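Local atomic coordinates of Ctr9 protein (Myceliophthora thermophila, PDB entry 6AF0), a protein that probably binds the RNA polymerase II complex, acting as the tetratricopeptide-repeat subunit of the Paf1 transcription elongation complex. Residues K596-Y601 and T616-I621; L549-F554 and G585-Y590; Y272-S277 and K293-Y298. All blocks are in the same frame, centred on the assembly; numbering follows the deposited sequence.

Interaction 1. Residues K596-Y601 and T616-I621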
loop_
_atom_site.group_PDB
_atom_site.type_symbol
_atom_site.label_atom_id
_atom_site.label_comp_id
_atom_site.label_asym_id
_atom_site.label_seq_id
_atom_site.Cartn_x
_atom_site.Cartn_y
_atom_site.Cartn_z
ATOM N N LYS A 596 16.991 23.005 -33.864
ATOM C CA LYS A 596 17.693 22.790 -32.586
ATOM C C LYS A 596 17.610 21.336 -32.109
ATOM O O LYS A 596 18.578 20.766 -31.579
ATOM C CB LYS A 596 17.187 23.754 -31.510
ATOM C CG LYS A 596 17.645 25.189 -31.755
ATOM C CD LYS A 596 18.265 25.816 -30.515
ATOM C CE LYS A 596 17.228 26.033 -29.422
ATOM N NZ LYS A 596 17.806 26.716 -28.234
ATOM N N ALA A 597 16.460 20.722 -32.337
ATOM C CA ALA A 597 16.356 19.280 -32.127
ATOM C C ALA A 597 17.408 18.533 -32.952
ATOM O O ALA A 597 18.129 17.675 -32.433
ATOM C CB ALA A 597 14.961 18.775 -32.461
ATOM N N ILE A 598 17.496 18.877 -34.232
ATOM C CA ILE A 598 18.494 18.294 -35.114
ATOM C C ILE A 598 19.869 18.460 -34.478
ATOM O O ILE A 598 20.556 17.473 -34.182
ATOM C CB ILE A 598 18.521 18.940 -36.516
ATOM C CG1 ILE A 598 17.145 18.898 -37.166
ATOM C CG2 ILE A 598 19.491 18.190 -37.415
ATOM C CD1 ILE A 598 17.126 19.382 -38.598
ATOM N N GLU A 599 20.254 19.706 -34.228
ATOM C CA GLU A 599 21.612 19.979 -33.746
ATOM C C GLU A 599 21.920 19.218 -32.438
ATOM O O GLU A 599 23.035 18.763 -32.222
ATOM C CB GLU A 599 21.880 21.495 -33.621
ATOM C CG GLU A 599 21.714 22.097 -32.226
ATOM C CD GLU A 599 22.081 23.579 -32.165
ATOM O OE1 GLU A 599 22.071 24.240 -33.227
ATOM O OE2 GLU A 599 22.370 24.093 -31.055
ATOM N N THR A 600 20.924 19.051 -31.584
ATOM C CA THR A 600 21.158 18.336 -30.331
ATOM C C THR A 600 21.361 16.843 -30.587
ATOM O O THR A 600 22.262 16.236 -30.005
ATOM C CB THR A 600 20.019 18.515 -29.303
ATOM O OG1 THR A 600 18.890 17.750 -29.698
ATOM C CG2 THR A 600 19.601 19.955 -29.158
ATOM N N TYR A 601 20.510 16.263 -31.440
ATOM C CA TYR A 601 20.673 14.876 -31.888
ATOM C C TYR A 601 22.062 14.686 -32.473
ATOM O O TYR A 601 22.796 13.783 -32.090
ATOM C CB TYR A 601 19.645 14.512 -32.958
ATOM C CG TYR A 601 18.239 14.227 -32.463
ATOM C CD1 TYR A 601 17.999 13.684 -31.207
ATOM C CD2 TYR A 601 17.142 14.446 -33.290
ATOM C CE1 TYR A 601 16.704 13.420 -30.781
ATOM C CE2 TYR A 601 15.859 14.169 -32.869
ATOM C CZ TYR A 601 15.650 13.674 -31.624
ATOM O OH TYR A 601 14.366 13.439 -31.248
ATOM N N THR A 616 17.399 7.501 -35.971
ATOM C CA THR A 616 16.050 7.123 -36.411
ATOM C C THR A 616 15.114 8.338 -36.395
ATOM O O THR A 616 14.370 8.558 -37.353
ATOM C CB THR A 616 15.434 6.016 -35.543
ATOM O OG1 THR A 616 16.381 4.947 -35.316
ATOM C CG2 THR A 616 14.168 5.485 -36.199
ATOM N N ARG A 617 15.161 9.121 -35.316
ATOM C CA ARG A 617 14.441 10.412 -35.261
ATOM C C ARG A 617 14.969 11.375 -36.314
ATOM O O ARG A 617 14.208 12.098 -36.938
ATOM C CB ARG A 617 14.510 11.058 -33.869
ATOM C CG ARG A 617 13.711 10.314 -32.798
ATOM C CD ARG A 617 12.277 9.997 -33.214
ATOM N NE ARG A 617 11.567 11.167 -33.716
ATOM C CZ ARG A 617 10.259 11.212 -33.980
ATOM N NH1 ARG A 617 9.481 10.165 -33.803
ATOM N NH2 ARG A 617 9.712 12.323 -34.420
ATOM N N LEU A 618 16.276 11.375 -36.527
ATOM C CA LEU A 618 16.855 12.216 -37.568
ATOM C C LEU A 618 16.257 11.836 -38.908
ATOM O O LEU A 618 15.843 12.686 -39.661
ATOM C CB LEU A 618 18.384 12.117 -37.598
ATOM C CG LEU A 618 19.116 13.031 -36.606
ATOM C CD1 LEU A 618 20.596 12.700 -36.588
ATOM C CD2 LEU A 618 18.912 14.515 -36.906
ATOM N N ALA A 619 16.162 10.543 -39.171
ATOM C CA ALA A 619 15.685 10.062 -40.463
ATOM C C ALA A 619 14.200 10.365 -40.679
ATOM O O ALA A 619 13.744 10.541 -41.822
ATOM C CB ALA A 619 15.952 8.575 -40.595
ATOM N N TYR A 620 13.447 10.435 -39.588
ATOM C CA TYR A 620 12.048 10.788 -39.694
ATOM C C TYR A 620 11.977 12.303 -39.946
ATOM O O TYR A 620 11.272 12.760 -40.871
ATOM C CB TYR A 620 11.261 10.356 -38.445
ATOM C CG TYR A 620 9.900 10.997 -38.365
ATOM C CD1 TYR A 620 8.874 10.602 -39.221
ATOM C CD2 TYR A 620 9.660 12.037 -37.478
ATOM C CE1 TYR A 620 7.629 11.216 -39.167
ATOM C CE2 TYR A 620 8.428 12.651 -37.413
ATOM C CZ TYR A 620 7.414 12.247 -38.250
ATOM O OH TYR A 620 6.198 12.893 -38.151
ATOM N N ILE A 621 12.716 13.071 -39.136
ATOM C CA ILE A 621 12.820 14.534 -39.319
ATOM C C ILE A 621 13.118 14.817 -40.805
ATOM O O ILE A 621 12.569 15.737 -41.431
ATOM C CB ILE A 621 13.937 15.148 -38.430
ATOM C CG1 ILE A 621 13.480 15.343 -36.978
ATOM C CG2 ILE A 621 14.388 16.486 -38.984
ATOM C CD1 ILE A 621 14.587 15.780 -36.039
#

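Interaction 2. Residues L549-F554 and G585-Y590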
loop_
_atom_site.group_PDB
_atom_site.type_symbol
_atom_site.label_atom_id
_atom_site.label_comp_id
_atom_site.label_asym_id
_atom_site.label_seq_id
_atom_site.Cartn_x
_atom_site.Cartn_y
_atom_site.Cartn_z
ATOM N N LEU A 549 7.853 22.748 -20.797
ATOM C CA LEU A 549 8.087 22.423 -19.408
ATOM C C LEU A 549 8.987 21.204 -19.294
ATOM O O LEU A 549 9.950 21.178 -18.516
ATOM C CB LEU A 549 6.775 22.169 -18.706
ATOM C CG LEU A 549 6.745 22.649 -17.246
ATOM C CD1 LEU A 549 7.451 23.987 -16.997
ATOM C CD2 LEU A 549 5.285 22.747 -16.821
ATOM N N ALA A 550 8.663 20.208 -20.112
ATOM C CA ALA A 550 9.497 19.026 -20.296
ATOM C C ALA A 550 10.938 19.377 -20.692
ATOM O O ALA A 550 11.901 18.916 -20.053
ATOM C CB ALA A 550 8.868 18.125 -21.340
ATOM N N THR A 551 11.064 20.210 -21.728
ATOM C CA THR A 551 12.366 20.668 -22.250
ATOM C C THR A 551 13.227 21.353 -21.188
ATOM O O THR A 551 14.441 21.139 -21.120
ATOM C CB THR A 551 12.171 21.624 -23.452
ATOM O OG1 THR A 551 11.731 20.882 -24.600
ATOM C CG2 THR A 551 13.446 22.317 -23.827
ATOM N N GLU A 552 12.587 22.170 -20.362
ATOM C CA GLU A 552 13.287 22.869 -19.284
ATOM C C GLU A 552 13.768 21.871 -18.246
ATOM O O GLU A 552 14.891 21.979 -17.727
ATOM C CB GLU A 552 12.382 23.927 -18.655
ATOM C CG GLU A 552 11.841 24.900 -19.697
ATOM C CD GLU A 552 11.164 26.117 -19.113
ATOM O OE1 GLU A 552 10.403 25.969 -18.122
ATOM O OE2 GLU A 552 11.396 27.218 -19.678
ATOM N N PHE A 553 12.922 20.874 -17.986
ATOM C CA PHE A 553 13.274 19.787 -17.056
ATOM C C PHE A 553 14.421 18.915 -17.555
ATOM O O PHE A 553 15.309 18.574 -16.785
ATOM C CB PHE A 553 12.059 18.929 -16.709
ATOM C CG PHE A 553 11.389 19.347 -15.436
ATOM C CD1 PHE A 553 10.298 20.196 -15.457
ATOM C CD2 PHE A 553 11.884 18.924 -14.205
ATOM C CE1 PHE A 553 9.703 20.593 -14.281
ATOM C CE2 PHE A 553 11.277 19.309 -13.020
ATOM C CZ PHE A 553 10.192 20.149 -13.061
ATOM N N PHE A 554 14.411 18.560 -18.833
ATOM C CA PHE A 554 15.554 17.855 -19.408
ATOM C C PHE A 554 16.840 18.661 -19.319
ATOM O O PHE A 554 17.891 18.103 -18.989
ATOM C CB PHE A 554 15.314 17.487 -20.871
ATOM C CG PHE A 554 14.205 16.510 -21.066
ATOM C CD1 PHE A 554 14.198 15.314 -20.359
ATOM C CD2 PHE A 554 13.162 16.780 -21.954
ATOM C CE1 PHE A 554 13.172 14.410 -20.517
ATOM C CE2 PHE A 554 12.134 15.875 -22.118
ATOM C CZ PHE A 554 12.142 14.684 -21.404
ATOM N N GLY A 585 16.313 16.366 -27.322
ATOM C CA GLY A 585 16.114 16.495 -28.771
ATOM C C GLY A 585 14.700 16.155 -29.174
ATOM O O GLY A 585 14.067 16.855 -29.983
ATOM N N ARG A 586 14.211 15.075 -28.577
ATOM C CA ARG A 586 12.835 14.641 -28.746
ATOM C C ARG A 586 11.831 15.681 -28.293
ATOM O O ARG A 586 10.786 15.827 -28.900
ATOM C CB ARG A 586 12.595 13.355 -27.956
ATOM C CG ARG A 586 11.330 12.617 -28.359
ATOM C CD ARG A 586 11.479 12.017 -29.730
ATOM N NE ARG A 586 10.208 11.556 -30.255
ATOM C CZ ARG A 586 9.360 12.309 -30.933
ATOM N NH1 ARG A 586 9.629 13.580 -31.162
ATOM N NH2 ARG A 586 8.247 11.776 -31.393
ATOM N N SER A 587 12.149 16.365 -27.202
ATOM C CA SER A 587 11.286 17.386 -26.637
ATOM C C SER A 587 11.261 18.596 -27.535
ATOM O O SER A 587 10.194 19.127 -27.827
ATOM C CB SER A 587 11.767 17.794 -25.247
ATOM O OG SER A 587 10.782 18.573 -24.606
ATOM N N TYR A 588 12.440 19.025 -27.972
ATOM C CA TYR A 588 12.562 20.102 -28.984
ATOM C C TYR A 588 11.722 19.780 -30.204
ATOM O O TYR A 588 10.928 20.564 -30.678
ATOM C CB TYR A 588 14.019 20.267 -29.441
ATOM C CG TYR A 588 14.925 21.051 -28.505
ATOM C CD1 TYR A 588 14.461 22.183 -27.830
ATOM C CD2 TYR A 588 16.257 20.684 -28.319
ATOM C CE1 TYR A 588 15.286 22.910 -26.980
ATOM C CE2 TYR A 588 17.087 21.413 -27.471
ATOM C CZ TYR A 588 16.599 22.527 -26.809
ATOM O OH TYR A 588 17.411 23.257 -25.972
ATOM N N GLU A 589 11.920 18.592 -30.711
ATOM C CA GLU A 589 11.114 18.095 -31.796
ATOM C C GLU A 589 9.602 18.190 -31.547
ATOM O O GLU A 589 8.844 18.596 -32.436
ATOM C CB GLU A 589 11.459 16.641 -31.993
ATOM C CG GLU A 589 11.614 16.265 -33.425
ATOM C CD GLU A 589 11.956 14.822 -33.552
ATOM O OE1 GLU A 589 12.814 14.327 -32.777
ATOM O OE2 GLU A 589 11.338 14.192 -34.422
ATOM N N TYR A 590 9.172 17.768 -30.353
ATOM C CA TYR A 590 7.757 17.845 -29.960
ATOM C C TYR A 590 7.376 19.295 -30.003
ATOM O O TYR A 590 6.339 19.665 -30.530
ATOM C CB TYR A 590 7.496 17.301 -28.532
ATOM C CG TYR A 590 7.191 15.819 -28.462
ATOM C CD1 TYR A 590 6.291 15.245 -29.332
ATOM C CD2 TYR A 590 7.818 14.989 -27.530
ATOM C CE1 TYR A 590 6.022 13.895 -29.297
ATOM C CE2 TYR A 590 7.544 13.630 -27.476
ATOM C CZ TYR A 590 6.643 13.084 -28.369
ATOM O OH TYR A 590 6.329 11.728 -28.367
#

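Interaction 3. Residues Y272-S277 and K293-Y298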
loop_
_atom_site.group_PDB
_atom_site.type_symbol
_atom_site.label_atom_id
_atom_site.label_comp_id
_atom_site.label_asym_id
_atom_site.label_seq_id
_atom_site.Cartn_x
_atom_site.Cartn_y
_atom_site.Cartn_z
ATOM N N TYR A 272 5.005 5.472 34.733
ATOM C CA TYR A 272 4.144 6.634 34.524
ATOM C C TYR A 272 4.910 7.652 33.688
ATOM O O TYR A 272 4.412 8.165 32.674
ATOM C CB TYR A 272 3.706 7.252 35.846
ATOM C CG TYR A 272 3.115 8.623 35.622
ATOM C CD1 TYR A 272 1.781 8.773 35.313
ATOM C CD2 TYR A 272 3.900 9.767 35.681
ATOM C CE1 TYR A 272 1.244 10.016 35.086
ATOM C CE2 TYR A 272 3.358 11.010 35.436
ATOM C CZ TYR A 272 2.037 11.115 35.121
ATOM O OH TYR A 272 1.470 12.337 34.889
ATOM N N TYR A 273 6.132 7.918 34.121
ATOM C CA TYR A 273 6.969 8.888 33.449
ATOM C C TYR A 273 7.338 8.400 32.074
ATOM O O TYR A 273 7.434 9.206 31.182
ATOM C CB TYR A 273 8.231 9.205 34.270
ATOM C CG TYR A 273 7.956 10.119 35.424
ATOM C CD1 TYR A 273 7.670 11.464 35.225
ATOM C CD2 TYR A 273 7.955 9.635 36.714
ATOM C CE1 TYR A 273 7.403 12.290 36.295
ATOM C CE2 TYR A 273 7.678 10.449 37.781
ATOM C CZ TYR A 273 7.407 11.775 37.571
ATOM O OH TYR A 273 7.149 12.586 38.645
ATOM N N LEU A 274 7.555 7.096 31.909
ATOM C CA LEU A 274 7.849 6.518 30.590
ATOM C C LEU A 274 6.683 6.786 29.620
ATOM O O LEU A 274 6.866 7.339 28.548
ATOM C CB LEU A 274 8.114 5.012 30.704
ATOM C CG LEU A 274 8.624 4.234 29.467
ATOM C CD1 LEU A 274 9.883 4.836 28.877
ATOM C CD2 LEU A 274 8.904 2.768 29.792
ATOM N N ASP A 275 5.479 6.418 30.020
ATOM C CA ASP A 275 4.289 6.687 29.234
ATOM C C ASP A 275 4.222 8.193 28.848
ATOM O O ASP A 275 4.021 8.539 27.659
ATOM C CB ASP A 275 3.088 6.243 30.055
ATOM C CG ASP A 275 1.777 6.488 29.377
ATOM O OD1 ASP A 275 1.412 5.777 28.397
ATOM O OD2 ASP A 275 1.073 7.384 29.887
ATOM N N ALA A 276 4.420 9.060 29.856
ATOM C CA ALA A 276 4.465 10.529 29.680
ATOM C C ALA A 276 5.520 10.975 28.660
ATOM O O ALA A 276 5.284 11.894 27.890
ATOM C CB ALA A 276 4.726 11.212 31.016
ATOM N N SER A 277 6.678 10.325 28.674
ATOM C CA SER A 277 7.756 10.628 27.741
ATOM C C SER A 277 7.364 10.227 26.352
ATOM O O SER A 277 7.841 10.790 25.388
ATOM C CB SER A 277 9.042 9.887 28.106
ATOM O OG SER A 277 8.945 8.490 27.894
ATOM N N LYS A 293 14.505 10.655 34.140
ATOM C CA LYS A 293 13.797 10.618 35.405
ATOM C C LYS A 293 13.224 9.255 35.660
ATOM O O LYS A 293 13.473 8.633 36.687
ATOM C CB LYS A 293 12.644 11.611 35.410
ATOM C CG LYS A 293 11.710 11.413 36.590
ATOM C CD LYS A 293 11.425 12.721 37.317
ATOM C CE LYS A 293 11.557 12.560 38.822
ATOM N NZ LYS A 293 11.583 13.874 39.494
ATOM N N ALA A 294 12.429 8.807 34.705
ATOM C CA ALA A 294 11.715 7.539 34.817
ATOM C C ALA A 294 12.623 6.362 34.967
ATOM O O ALA A 294 12.499 5.573 35.891
ATOM C CB ALA A 294 10.891 7.317 33.585
ATOM N N MET A 295 13.537 6.244 34.024
ATOM C CA MET A 295 14.495 5.132 33.984
ATOM C C MET A 295 15.571 5.139 35.054
ATOM O O MET A 295 15.811 4.117 35.717
ATOM C CB MET A 295 15.234 5.133 32.643
ATOM C CG MET A 295 14.352 4.785 31.471
ATOM S SD MET A 295 13.749 3.104 31.679
ATOM C CE MET A 295 12.621 3.083 30.295
ATOM N N THR A 296 16.275 6.263 35.178
ATOM C CA THR A 296 17.428 6.309 36.096
ATOM C C THR A 296 17.030 6.364 37.557
ATOM O O THR A 296 17.565 5.630 38.387
ATOM C CB THR A 296 18.299 7.547 35.938
ATOM O OG1 THR A 296 18.778 7.640 34.601
ATOM C CG2 THR A 296 19.472 7.429 36.885
ATOM N N GLU A 297 16.140 7.298 37.864
ATOM C CA GLU A 297 15.698 7.497 39.208
ATOM C C GLU A 297 14.923 6.286 39.643
ATOM O O GLU A 297 15.371 5.529 40.512
ATOM C CB GLU A 297 14.801 8.716 39.294
ATOM C CG GLU A 297 14.641 9.271 40.694
ATOM C CD GLU A 297 13.947 10.623 40.700
ATOM O OE1 GLU A 297 14.046 11.343 39.684
ATOM O OE2 GLU A 297 13.314 10.989 41.716
ATOM N N TYR A 298 13.779 6.082 39.009
ATOM C CA TYR A 298 12.784 5.215 39.589
ATOM C C TYR A 298 13.018 3.752 39.321
ATOM O O TYR A 298 12.620 2.906 40.100
ATOM C CB TYR A 298 11.407 5.640 39.120
ATOM C CG TYR A 298 10.985 6.908 39.773
ATOM C CD1 TYR A 298 11.062 7.043 41.146
ATOM C CD2 TYR A 298 10.506 7.978 39.033
ATOM C CE1 TYR A 298 10.687 8.201 41.777
ATOM C CE2 TYR A 298 10.103 9.142 39.662
ATOM C CZ TYR A 298 10.212 9.250 41.033
ATOM O OH TYR A 298 9.829 10.425 41.644
#

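Interaction 1. Residues K596-Y601 and T616-I621
I598 and Y601 of one helix pack against R617, L618 and I621 of the next, an antiparallel pairing in the tetratricopeptide (TPR) superhelix. The first two lie on helix 594-607, within a predicted TPR repeat, and the others on helix 612-625, which follows it in the chain. The segment axes run at 149° to each other with a closest approach of 10.4 Å. Y601 carries much of the contact. Its CG stands anti to the carbonyl carbon (chi1 -77°), and the ring reaches over to the second helix, where I621 CD1 meets it at the edge, 3.8 Å from Y601 CE2. R617 CB approaches the same ring obliquely, 3.5 Å from Y601 CE2. Nearer the backbone, Y601 CB and L618 CG lie 4.0 Å apart as the two side chains run past one another in opposite senses. I598 extends the apolar seam with both branches: its CG2 touches L618 CD2 at 3.8 Å, and its CD1 touches I621 CG2 at 4.0 Å. The polar ends turn to a third element, helix 573-591, where E589 is probably hydrogen-bonded to Y601 OH and forms a salt bridge with R617 NH2. No hydrogen bond joins the two segments directly. Their chemistry therefore implies a hydrophobic seam with a shared polar margin, in which one carboxylate engages a residue from each helix and probably helps to offset the positive charge of R617.

Interaction 2. Residues L549-F554 and G585-Y590
T551 and S587 form the close part of this antiparallel pairing between helix 547-566 and helix 573-591, two helices of the TPR array. Their CA atoms are 5.6 Å apart, and the segment axes approach to 9.0 Å. With S587 OG anti to its backbone N (chi1 -168°), the hydroxyl is carried to the first helix and donates a hydrogen bond to T551 OG1; the modelled separation is very short, and at this resolution its exact length deserves little weight. Within the two segments, carbon atoms flank this polar point. S587 CB sits at the edge of the F554 ring, 3.7 Å from F554 CE2, while A550 CB lies 3.8 Å from S587 OG. The other branch of the threonine, T551 CG2, comes within 3.7 Å of Y588 CE1, the two side chains crossing at about a right angle. On the solvent side L549 and E552 point off the partner helix and are exposed. R586 is different: buried, it turns toward another protein's chain, whose backbone is hydrogen-bonded to its NE and NH2, while its NH1 lies 3.9 Å above the centre of the Y590 ring. H547 O and E591 OE2 are both in bonding range of T551 OG1. The chemistry implies that small side chains allow the helices to come close, with the buried threonine oxygen among several polar partners and the placing of its single proton unsettled by the model.

Interaction 3. Residues Y272-S277 and K293-Y298
Y273 lies flat beneath the side chain of K293 in an antiparallel helix hairpin of the all-helical repeat array, formed by helix 263-279 and helix 285-305. The segment axes approach to 8.7 Å. K293 CG stands over the face of the Y273 ring, 4.1 Å from its centroid and only 7° off the ring normal, a CH-pi contact; anti to its backbone N (chi1 168°), this carbon is set over the ring. Y272 CD2 lies over the centre of the opposite face, so the tyrosine is sandwiched between the lysine methylene and a neighbour from its own helix. Y298 meets the same ring differently. The two aromatic planes are nearly parallel, at 13°, yet neither covers the other; they touch rim to rim with centroids 5.7 Å apart. At the base, A294 CB packs against Y273 CB where the backbones are nearest, the Y273 and A294 CA atoms being 5.1 Å apart. The polar ends are engaged too: Y273 OH is hydrogen-bonded to K249 NZ on helix 245-258, while K293 NZ forms a salt bridge with E297 OE1 one turn on. A wider pi-type turn spans 293-298, and its backbone hydrogen bonds are weak. Beside the tyrosine cluster L274 and M295 complete the apolar contact, with the methionine methyl, M295 CE, 3.5 Å from L274 CD1 and 3.8 Å from L274 CD2.

Overall arrangement
All three interactions exemplify antiparallel helix packing in one superhelix, but with different chemistry. Interactions 1 and 2 adjoin, their centres about 13 Å apart, and meet through helices 573-591 and 594-607, which follow each other in the chain; E589 ties the two together. Both are buried, the former relying on aliphatic and aromatic packing, the latter on a hydroxyl pair between closer helices. Interaction 3 lies apart, its centre about 70 Å from that of interaction 1 and on the opposite side of the chain's centre. Partly buried, it uses tyrosine rims and a lysine methylene chain instead.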